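Local coordinates for protein sucrose 6(F)-phosphate phosphorylase (Thermoanaerobacterium thermosaccharolyticum DSM 571, PDB 6S9V) that belongs to the alpha-amylase family of carbohydrate-active enzymes and is built around a closed, TIM-type beta/alpha barrel, at residues N19-I24 with G387-Y392; L97-V102 with D211-V216; T304-H309 with A377-Q382. All coordinates share one frame; numbering follows the deposited sequence.

All three contacts are buried parts of one barrel. Contact 1 joins its first strand to its eighth. Contact 3, centred about 9 Å from the centre of contact 1, touches it through neighbouring elements: T304, ending the seventh strand, pairs with the eighth, and helix 372-384 leads into strand 388-392. Contact 2 lies across the chain's centre from contact 3, in the loops after strands 92-97 and 207-210. Backbone bonds carry contact 1, an ion pair and ordered water contact 3, and in contact 2 a carboxylate faces a bound polyol. D211 of contact 2 and H309 of contact 3 both hydrogen-bond to that BTB, though the contacts themselves do not touch.

Contact 1 of 3, residues N19-I24 with G387-Y392; sequences NKVQLI and GIPQVY
Q22 and Q390 pair in register where strand 22-25, the first of the eight-stranded parallel barrel, meets strand 388-392, the last, so this is the seam that closes the TIM-type barrel. Three backbone hydrogen bonds stitch it: Q22 N to P389 O, V391 N to Q22 O at 2.7 Å, and I24 N to V391 O. The short segments diverge by 37°, in keeping with the twist of a barrel.

Apolar contacts fill the outer side. V21 CG1 meets V391 CG2 at 3.7 Å while its other methyl, CG2, rests on P389 CG; helices 372-384 and 432-446 cover this layer. On the opposite face of the sheet, I24 CG2 lies against Y392 CD1, and I388 CG2 touches the amide of Q22.

The polar side-chain contact also lies on that inner face. Both glutamines are extended beyond CG, which brings their amides tip to tip, the planes 40° apart. Q390 NE2 donates to Q22 OE1 at 3.0 Å in a nearly straight bond (172° at the hydrogen). Q390 OE1 is buried with no polar partner in the model, and I24 CD1 lies 3.5 Å from it.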
loop_
_atom_site.group_PDB
_atom_site.type_symbol
_atom_site.label_atom_id
_atom_site.label_comp_id
_atom_site.label_asym_id
_atom_site.label_seq_id
_atom_site.Cartn_x
_atom_site.Cartn_y
_atom_site.Cartn_z
ATOM N N ASN A 19 -9.596 13.784 6.657
ATOM C CA ASN A 19 -8.887 14.214 5.451
ATOM C C ASN A 19 -7.551 14.866 5.799
ATOM O O ASN A 19 -7.287 16.027 5.470
ATOM C CB ASN A 19 -9.762 15.163 4.635
ATOM C CG ASN A 19 -9.135 15.523 3.299
ATOM O OD1 ASN A 19 -8.346 14.752 2.747
ATOM N ND2 ASN A 19 -9.462 16.701 2.786
ATOM N N LYS A 20 -6.685 14.095 6.442
ATOM C CA LYS A 20 -5.371 14.580 6.842
ATOM C C LYS A 20 -4.302 13.623 6.343
ATOM O O LYS A 20 -4.557 12.443 6.095
ATOM C CB LYS A 20 -5.273 14.762 8.360
ATOM C CG LYS A 20 -6.248 15.812 8.888
ATOM C CD LYS A 20 -5.810 16.407 10.208
ATOM C CE LYS A 20 -6.848 17.398 10.733
ATOM N NZ LYS A 20 -7.378 18.297 9.661
ATOM N N VAL A 21 -3.091 14.158 6.183
ATOM C CA VAL A 21 -1.988 13.349 5.697
ATOM C C VAL A 21 -1.689 12.226 6.686
ATOM O O VAL A 21 -1.703 12.419 7.911
ATOM C CB VAL A 21 -0.758 14.244 5.460
ATOM C CG1 VAL A 21 0.420 13.417 5.016
ATOM C CG2 VAL A 21 -1.074 15.333 4.439
ATOM N N GLN A 22 -1.397 11.045 6.152
ATOM C CA GLN A 22 -1.061 9.884 6.964
ATOM C C GLN A 22 0.367 9.426 6.690
ATOM O O GLN A 22 0.897 9.618 5.598
ATOM C CB GLN A 22 -2.007 8.729 6.673
ATOM C CG GLN A 22 -3.476 9.079 6.889
ATOM C CD GLN A 22 -4.389 7.910 6.634
ATOM O OE1 GLN A 22 -4.059 7.006 5.870
ATOM N NE2 GLN A 22 -5.553 7.919 7.270
ATOM N N LEU A 23 0.965 8.797 7.686
ATOM C CA LEU A 23 2.308 8.232 7.585
ATOM C C LEU A 23 2.215 6.732 7.315
ATOM O O LEU A 23 1.355 6.043 7.882
ATOM C CB LEU A 23 3.081 8.479 8.888
ATOM C CG LEU A 23 4.439 7.777 9.054
ATOM C CD1 LEU A 23 5.474 8.412 8.151
ATOM C CD2 LEU A 23 4.902 7.809 10.506
ATOM N N ILE A 24 3.091 6.228 6.443
ATOM C CA ILE A 24 3.313 4.794 6.282
ATOM C C ILE A 24 4.700 4.480 6.824
ATOM O O ILE A 24 5.684 5.061 6.363
ATOM C CB ILE A 24 3.231 4.337 4.814
ATOM C CG1 ILE A 24 1.917 4.751 4.155
ATOM C CG2 ILE A 24 3.415 2.826 4.730
ATOM C CD1 ILE A 24 1.998 4.734 2.636
ATOM N N GLY A 387 -8.521 12.668 -2.496
ATOM C CA GLY A 387 -8.151 11.418 -1.862
ATOM C C GLY A 387 -7.403 11.673 -0.557
ATOM O O GLY A 387 -6.975 12.773 -0.261
ATOM N N ILE A 388 -7.266 10.582 0.198
ATOM C CA ILE A 388 -6.565 10.655 1.488
ATOM C C ILE A 388 -5.085 10.499 1.211
ATOM O O ILE A 388 -4.652 9.442 0.734
ATOM C CB ILE A 388 -7.063 9.558 2.449
ATOM C CG1 ILE A 388 -8.572 9.673 2.652
ATOM C CG2 ILE A 388 -6.295 9.635 3.766
ATOM C CD1 ILE A 388 -8.999 10.959 3.308
ATOM N N PRO A 389 -4.256 11.518 1.495
ATOM C CA PRO A 389 -2.829 11.446 1.147
ATOM C C PRO A 389 -2.008 10.710 2.199
ATOM O O PRO A 389 -2.135 10.965 3.398
ATOM C CB PRO A 389 -2.409 12.918 1.047
ATOM C CG PRO A 389 -3.473 13.707 1.771
ATOM C CD PRO A 389 -4.618 12.796 2.136
ATOM N N GLN A 390 -1.145 9.807 1.728
ATOM C CA GLN A 390 -0.216 9.055 2.558
ATOM C C GLN A 390 1.208 9.378 2.152
ATOM O O GLN A 390 1.506 9.490 0.958
ATOM C CB GLN A 390 -0.441 7.549 2.420
ATOM C CG GLN A 390 -1.834 7.110 2.794
ATOM C CD GLN A 390 -1.942 5.619 2.939
ATOM O OE1 GLN A 390 -1.431 4.872 2.111
ATOM N NE2 GLN A 390 -2.609 5.172 3.997
ATOM N N VAL A 391 2.079 9.523 3.148
ATOM C CA VAL A 391 3.501 9.785 2.936
ATOM C C VAL A 391 4.288 8.634 3.552
ATOM O O VAL A 391 4.168 8.360 4.756
ATOM C CB VAL A 391 3.941 11.128 3.542
ATOM C CG1 VAL A 391 5.460 11.308 3.429
ATOM C CG2 VAL A 391 3.225 12.283 2.848
ATOM N N TYR A 392 5.073 7.954 2.726
ATOM C CA TYR A 392 5.938 6.881 3.211
ATOM C C TYR A 392 7.132 7.468 3.958
ATOM O O TYR A 392 7.650 8.527 3.595
ATOM C CB TYR A 392 6.371 6.036 2.017
ATOM C CG TYR A 392 7.184 4.800 2.298
ATOM C CD1 TYR A 392 6.657 3.736 3.011
ATOM C CD2 TYR A 392 8.474 4.683 1.800
ATOM C CE1 TYR A 392 7.396 2.591 3.232
ATOM C CE2 TYR A 392 9.222 3.544 2.018
ATOM C CZ TYR A 392 8.678 2.506 2.726
ATOM O OH TYR A 392 9.420 1.378 2.942
#

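Contact 2 of 3, residues L97-V102 with D211-V216; sequences LMVNHV and DAVGYV. With BTB (2-[bis-(2-hydroxy-ethyl)-amino]-2-hydroxymethyl-propane-1,3-diol), chain C; SO4 (sulfate ion), chain D.
D211 and L97 meet through the backbone, D211 N giving its hydrogen to L97 O at 3.1 Å where the third and fourth barrel strands run out into their C-terminal loops. The D211 side chain then sets off toward segment 97-102. Its CB has L97 O and M98 SD as neighbours to one side, the sulphur SD 3.9 Å from CB. CG stands anti to the backbone N (chi1 174°), which carries the carboxylate to the bound BTB, probably from the crystallisation liquor. OD1 accepts a hydrogen bond from BTB O4 at 2.5 Å and is also in a salt bridge with R209. OD2 takes one from BTB O3 at 2.6 Å and another from a water at 2.9 Å, while M98 CG lies alongside. That water also donates to D211 O and accepts from N100 N, so it ties the carboxylate to both backbones.

H101 approaches the same BTB hydroxyl edge-on, its ring at 84° to the carboxylate; its NE2 bond to O3 is weak. N100 ND2 holds the ring from the other nitrogen, donating to ND1 at 3.1 Å in the ring plane. N100 OD1 lies 3.3 Å from Y215 O, two acceptors that share K218 NZ, weakly in the case of OD1. Behind the polar groups, V99 CG2 packs on V213 and V216. Y215 OH donates to a sulfate.

The carboxylate is thus held by R209 and a water, the imidazole by N100, consistent with a pocket suited to hydroxyl groups.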
loop_
_atom_site.group_PDB
_atom_site.type_symbol
_atom_site.label_atom_id
_atom_site.label_comp_id
_atom_site.label_asym_id
_atom_site.label_seq_id
_atom_site.Cartn_x
_atom_site.Cartn_y
_atom_site.Cartn_z
ATOM N N LEU A 97 -4.420 -6.846 7.296
ATOM C CA LEU A 97 -4.954 -8.190 7.469
ATOM C C LEU A 97 -4.512 -9.012 6.265
ATOM O O LEU A 97 -4.825 -8.662 5.121
ATOM C CB LEU A 97 -6.479 -8.169 7.590
ATOM C CG LEU A 97 -7.165 -9.529 7.700
ATOM C CD1 LEU A 97 -6.627 -10.283 8.919
ATOM C CD2 LEU A 97 -8.672 -9.358 7.781
ATOM N N MET A 98 -3.750 -10.072 6.514
ATOM C CA MET A 98 -3.265 -10.927 5.428
ATOM C C MET A 98 -4.357 -11.944 5.114
ATOM O O MET A 98 -4.322 -13.112 5.517
ATOM C CB MET A 98 -1.944 -11.580 5.808
ATOM C CG MET A 98 -0.707 -10.719 5.453
ATOM S SD MET A 98 -0.671 -9.013 6.096
ATOM C CE MET A 98 -0.398 -9.301 7.850
ATOM N N VAL A 99 -5.361 -11.483 4.361
ATOM C CA VAL A 99 -6.496 -12.343 4.072
ATOM C C VAL A 99 -6.097 -13.541 3.220
ATOM O O VAL A 99 -6.837 -14.529 3.173
ATOM C CB VAL A 99 -7.645 -11.583 3.369
ATOM C CG1 VAL A 99 -8.304 -10.597 4.317
ATOM C CG2 VAL A 99 -7.144 -10.883 2.113
ATOM N N ASN A 100 -4.950 -13.484 2.535
ATOM C CA ASN A 100 -4.594 -14.544 1.601
ATOM C C ASN A 100 -3.764 -15.657 2.224
ATOM O O ASN A 100 -3.817 -16.790 1.736
ATOM C CB ASN A 100 -3.827 -13.970 0.396
ATOM C CG ASN A 100 -3.541 -15.018 -0.675
ATOM O OD1 ASN A 100 -4.455 -15.521 -1.330
ATOM N ND2 ASN A 100 -2.263 -15.339 -0.868
ATOM N N HIS A 101 -2.997 -15.381 3.280
ATOM C CA HIS A 101 -2.038 -16.375 3.753
ATOM C C HIS A 101 -1.645 -16.121 5.199
ATOM O O HIS A 101 -1.808 -15.017 5.731
ATOM C CB HIS A 101 -0.788 -16.402 2.863
ATOM C CG HIS A 101 -0.199 -15.048 2.609
ATOM N ND1 HIS A 101 -0.361 -14.378 1.414
ATOM C CD2 HIS A 101 0.552 -14.239 3.395
ATOM C CE1 HIS A 101 0.262 -13.214 1.477
ATOM N NE2 HIS A 101 0.825 -13.106 2.669
ATOM N N VAL A 102 -1.111 -17.176 5.823
ATOM C CA VAL A 102 -0.650 -17.165 7.209
ATOM C C VAL A 102 0.681 -17.910 7.268
ATOM O O VAL A 102 1.001 -18.731 6.406
ATOM C CB VAL A 102 -1.701 -17.811 8.148
ATOM C CG1 VAL A 102 -1.793 -19.316 7.895
ATOM C CG2 VAL A 102 -1.401 -17.512 9.607
ATOM N N ASP A 211 -4.382 -7.160 2.432
ATOM C CA ASP A 211 -3.197 -7.475 1.652
ATOM C C ASP A 211 -3.492 -8.583 0.644
ATOM O O ASP A 211 -4.103 -9.599 0.985
ATOM C CB ASP A 211 -2.072 -7.910 2.590
ATOM C CG ASP A 211 -0.845 -8.387 1.842
ATOM O OD1 ASP A 211 -0.202 -7.558 1.168
ATOM O OD2 ASP A 211 -0.515 -9.589 1.935
ATOM N N ALA A 212 -3.057 -8.379 -0.600
ATOM C CA ALA A 212 -3.107 -9.415 -1.627
ATOM C C ALA A 212 -4.518 -9.977 -1.785
ATOM O O ALA A 212 -4.701 -11.147 -2.116
ATOM C CB ALA A 212 -2.111 -10.540 -1.318
ATOM N N VAL A 213 -5.533 -9.135 -1.577
ATOM C CA VAL A 213 -6.904 -9.635 -1.598
ATOM C C VAL A 213 -7.254 -10.209 -2.967
ATOM O O VAL A 213 -8.065 -11.140 -3.071
ATOM C CB VAL A 213 -7.884 -8.518 -1.178
ATOM C CG1 VAL A 213 -7.928 -7.406 -2.215
ATOM C CG2 VAL A 213 -9.280 -9.103 -0.932
ATOM N N GLY A 214 -6.615 -9.720 -4.029
ATOM C CA GLY A 214 -6.929 -10.224 -5.354
ATOM C C GLY A 214 -6.651 -11.700 -5.541
ATOM O O GLY A 214 -7.156 -12.300 -6.497
ATOM N N TYR A 215 -5.873 -12.309 -4.644
ATOM C CA TYR A 215 -5.450 -13.694 -4.806
ATOM C C TYR A 215 -6.314 -14.702 -4.058
ATOM O O TYR A 215 -6.064 -15.906 -4.177
ATOM C CB TYR A 215 -3.998 -13.843 -4.347
ATOM C CG TYR A 215 -3.043 -13.086 -5.220
ATOM C CD1 TYR A 215 -2.530 -13.660 -6.369
ATOM C CD2 TYR A 215 -2.684 -11.778 -4.918
ATOM C CE1 TYR A 215 -1.663 -12.974 -7.181
ATOM C CE2 TYR A 215 -1.818 -11.074 -5.736
ATOM C CZ TYR A 215 -1.308 -11.685 -6.864
ATOM O OH TYR A 215 -0.447 -11.007 -7.696
ATOM N N VAL A 216 -7.332 -14.261 -3.312
ATOM C CA VAL A 216 -7.972 -15.181 -2.380
ATOM C C VAL A 216 -8.825 -16.245 -3.069
ATOM O O VAL A 216 -9.035 -17.317 -2.489
ATOM C CB VAL A 216 -8.838 -14.444 -1.332
ATOM C CG1 VAL A 216 -7.963 -13.540 -0.470
ATOM C CG2 VAL A 216 -9.999 -13.669 -1.979
HETATM C C1 BTB C . 3.345 -11.171 -0.711
HETATM O O1 BTB C . 4.706 -11.308 -0.409
HETATM C C2 BTB C . 2.890 -9.730 -0.419
HETATM C C3 BTB C . 2.791 -9.537 1.094
HETATM O O3 BTB C . 1.879 -10.484 1.622
HETATM C C4 BTB C . 1.487 -9.537 -1.007
HETATM O O4 BTB C . 1.158 -8.185 -0.854
HETATM N N BTB C . 3.805 -8.723 -1.028
HETATM C C5 BTB C . 4.101 -9.030 -2.432
HETATM C C6 BTB C . 4.370 -7.721 -3.182
HETATM O O6 BTB C . 3.199 -6.942 -3.168
HETATM C C7 BTB C . 5.053 -8.485 -0.307
HETATM C C8 BTB C . 4.955 -7.182 0.514
HETATM O O8 BTB C . 4.115 -6.267 -0.147
HETATM S S SO4 D . 1.579 -8.270 -6.202
HETATM O O1 SO4 D . 0.282 -8.437 -6.870
HETATM O O2 SO4 D . 2.527 -9.284 -6.650
HETATM O O3 SO4 D . 2.089 -6.942 -6.518
HETATM O O4 SO4 D . 1.418 -8.412 -4.760
HETATM O O HOH W 1 -2.675 -11.488 2.402
#

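Contact 3 of 3, residues T304-H309 with A377-Q382; sequences TMLDCH and AARAIQ. With SO4 (sulfate ion), chain E.
D307 and R379 form a buried salt bridge between the loop after the seventh barrel strand and helix 372-384, with R379 NH2 2.7 Å from D307 OD1. The carboxylate oxygen is met from 35° above its own plane, the two flat groups being 52° apart. NH2 bonds also to Y375 OH. NH1 serves two acceptors: Q382 OE1 one turn along the helix at 2.9 Å, and a water that lies at the guanidinium edge. That water accepts from L306 N as well and can donate to D307 O, linking the loop backbone to the arginine. A bend at chi2 (-74°) folds R379 alongside L306, whose CD1 lies over one guanidinium face, offset toward its rim, and 3.6 Å from R379 CD; CD1 also touches A378 CB.

Q382 uses both ends of its amide. NE2 gives a hydrogen bond to Q390 O in the eighth strand and a weak one to T304 OG1 at 3.4 Å. A second water bridges T304 OG1 and Q382 O. Farther along the loop, H309 N and ND1 both donate to a sulfate oxygen, O4, the ND1 bond being 2.6 Å long.

With a carboxylate, a glutamine oxygen, a tyrosine hydroxyl and a water around it, the buried guanidinium has its charge probably well compensated, and the bridge and water link the helix to the loop that continues to H309 and its sulfate.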
loop_
_atom_site.group_PDB
_atom_site.type_symbol
_atom_site.label_atom_id
_atom_site.label_comp_id
_atom_site.label_asym_id
_atom_site.label_seq_id
_atom_site.Cartn_x
_atom_site.Cartn_y
_atom_site.Cartn_z
ATOM N N THR A 304 -4.073 8.162 -1.701
ATOM C CA THR A 304 -3.015 8.532 -2.629
ATOM C C THR A 304 -1.642 8.355 -1.995
ATOM O O THR A 304 -1.476 8.358 -0.771
ATOM C CB THR A 304 -3.153 9.977 -3.108
ATOM O OG1 THR A 304 -2.942 10.877 -2.013
ATOM C CG2 THR A 304 -4.520 10.216 -3.722
ATOM N N MET A 305 -0.649 8.198 -2.861
ATOM C CA MET A 305 0.721 8.016 -2.423
ATOM C C MET A 305 1.615 8.394 -3.584
ATOM O O MET A 305 1.181 8.440 -4.736
ATOM C CB MET A 305 0.981 6.574 -1.993
ATOM C CG MET A 305 1.018 5.612 -3.179
ATOM S SD MET A 305 0.844 3.894 -2.696
ATOM C CE MET A 305 -0.927 3.720 -2.866
ATOM N N LEU A 306 2.870 8.690 -3.262
ATOM C CA LEU A 306 3.935 8.640 -4.251
ATOM C C LEU A 306 4.742 7.364 -4.038
ATOM O O LEU A 306 4.722 6.468 -4.884
ATOM C CB LEU A 306 4.814 9.890 -4.163
ATOM C CG LEU A 306 4.110 11.236 -4.376
ATOM C CD1 LEU A 306 5.084 12.392 -4.229
ATOM C CD2 LEU A 306 3.436 11.304 -5.729
ATOM N N ASP A 307 5.388 7.249 -2.877
ATOM C CA ASP A 307 6.070 6.038 -2.459
ATOM C C ASP A 307 5.238 5.272 -1.427
ATOM O O ASP A 307 4.346 5.816 -0.771
ATOM C CB ASP A 307 7.460 6.355 -1.886
ATOM C CG ASP A 307 7.452 7.476 -0.850
ATOM O OD1 ASP A 307 6.399 8.115 -0.633
ATOM O OD2 ASP A 307 8.519 7.709 -0.233
ATOM N N CYS A 308 5.521 3.977 -1.331
ATOM C CA CYS A 308 5.001 3.103 -0.284
ATOM C C CYS A 308 6.073 2.050 -0.015
ATOM O O CYS A 308 7.221 2.194 -0.443
ATOM C CB CYS A 308 3.648 2.507 -0.696
ATOM S SG CYS A 308 3.712 1.342 -2.072
ATOM N N HIS A 309 5.708 0.975 0.681
ATOM C CA HIS A 309 6.713 -0.032 1.029
ATOM C C HIS A 309 7.066 -0.943 -0.139
ATOM O O HIS A 309 8.117 -1.599 -0.105
ATOM C CB HIS A 309 6.235 -0.884 2.202
ATOM C CG HIS A 309 5.135 -1.835 1.849
ATOM N ND1 HIS A 309 3.841 -1.424 1.619
ATOM C CD2 HIS A 309 5.131 -3.179 1.704
ATOM C CE1 HIS A 309 3.091 -2.472 1.340
ATOM N NE2 HIS A 309 3.851 -3.550 1.383
ATOM N N ALA A 377 7.190 19.669 -5.649
ATOM C CA ALA A 377 6.117 19.779 -6.631
ATOM C C ALA A 377 5.298 18.496 -6.693
ATOM O O ALA A 377 4.060 18.541 -6.751
ATOM C CB ALA A 377 6.691 20.124 -8.005
ATOM N N ALA A 378 5.975 17.342 -6.653
ATOM C CA ALA A 378 5.304 16.047 -6.650
ATOM C C ALA A 378 4.352 15.905 -5.468
ATOM O O ALA A 378 3.211 15.441 -5.621
ATOM C CB ALA A 378 6.349 14.932 -6.624
ATOM N N ARG A 379 4.817 16.258 -4.268
ATOM C CA ARG A 379 3.970 16.154 -3.084
ATOM C C ARG A 379 2.822 17.157 -3.138
ATOM O O ARG A 379 1.714 16.860 -2.682
ATOM C CB ARG A 379 4.808 16.367 -1.818
ATOM C CG ARG A 379 5.781 15.219 -1.523
ATOM C CD ARG A 379 5.059 13.985 -0.992
ATOM N NE ARG A 379 6.020 12.934 -0.667
ATOM C CZ ARG A 379 5.723 11.652 -0.498
ATOM N NH1 ARG A 379 4.470 11.222 -0.608
ATOM N NH2 ARG A 379 6.695 10.790 -0.225
ATOM N N ALA A 380 3.069 18.360 -3.668
ATOM C CA ALA A 380 1.980 19.321 -3.823
ATOM C C ALA A 380 0.894 18.765 -4.739
ATOM O O ALA A 380 -0.304 18.834 -4.423
ATOM C CB ALA A 380 2.513 20.649 -4.368
ATOM N N ILE A 381 1.295 18.205 -5.881
ATOM C CA ILE A 381 0.340 17.557 -6.774
ATOM C C ILE A 381 -0.428 16.480 -6.020
ATOM O O ILE A 381 -1.660 16.401 -6.091
ATOM C CB ILE A 381 1.052 16.969 -8.002
ATOM C CG1 ILE A 381 1.650 18.073 -8.875
ATOM C CG2 ILE A 381 0.067 16.107 -8.800
ATOM C CD1 ILE A 381 2.669 17.544 -9.885
ATOM N N GLN A 382 0.295 15.625 -5.294
ATOM C CA GLN A 382 -0.360 14.567 -4.532
ATOM C C GLN A 382 -1.386 15.143 -3.565
ATOM O O GLN A 382 -2.528 14.675 -3.498
ATOM C CB GLN A 382 0.679 13.748 -3.761
ATOM C CG GLN A 382 0.066 12.544 -3.051
ATOM C CD GLN A 382 0.874 12.059 -1.865
ATOM O OE1 GLN A 382 2.041 12.408 -1.697
ATOM N NE2 GLN A 382 0.249 11.226 -1.045
HETATM S S SO4 E . 1.367 0.763 1.820
HETATM O O1 SO4 E . 0.948 0.977 0.437
HETATM O O2 SO4 E . 0.990 -0.588 2.222
HETATM O O3 SO4 E . 0.710 1.739 2.686
HETATM O O4 SO4 E . 2.805 0.927 1.949
HETATM O O HOH W 2 -4.334 13.219 -1.859
HETATM O O HOH W 3 3.564 8.530 -0.334
#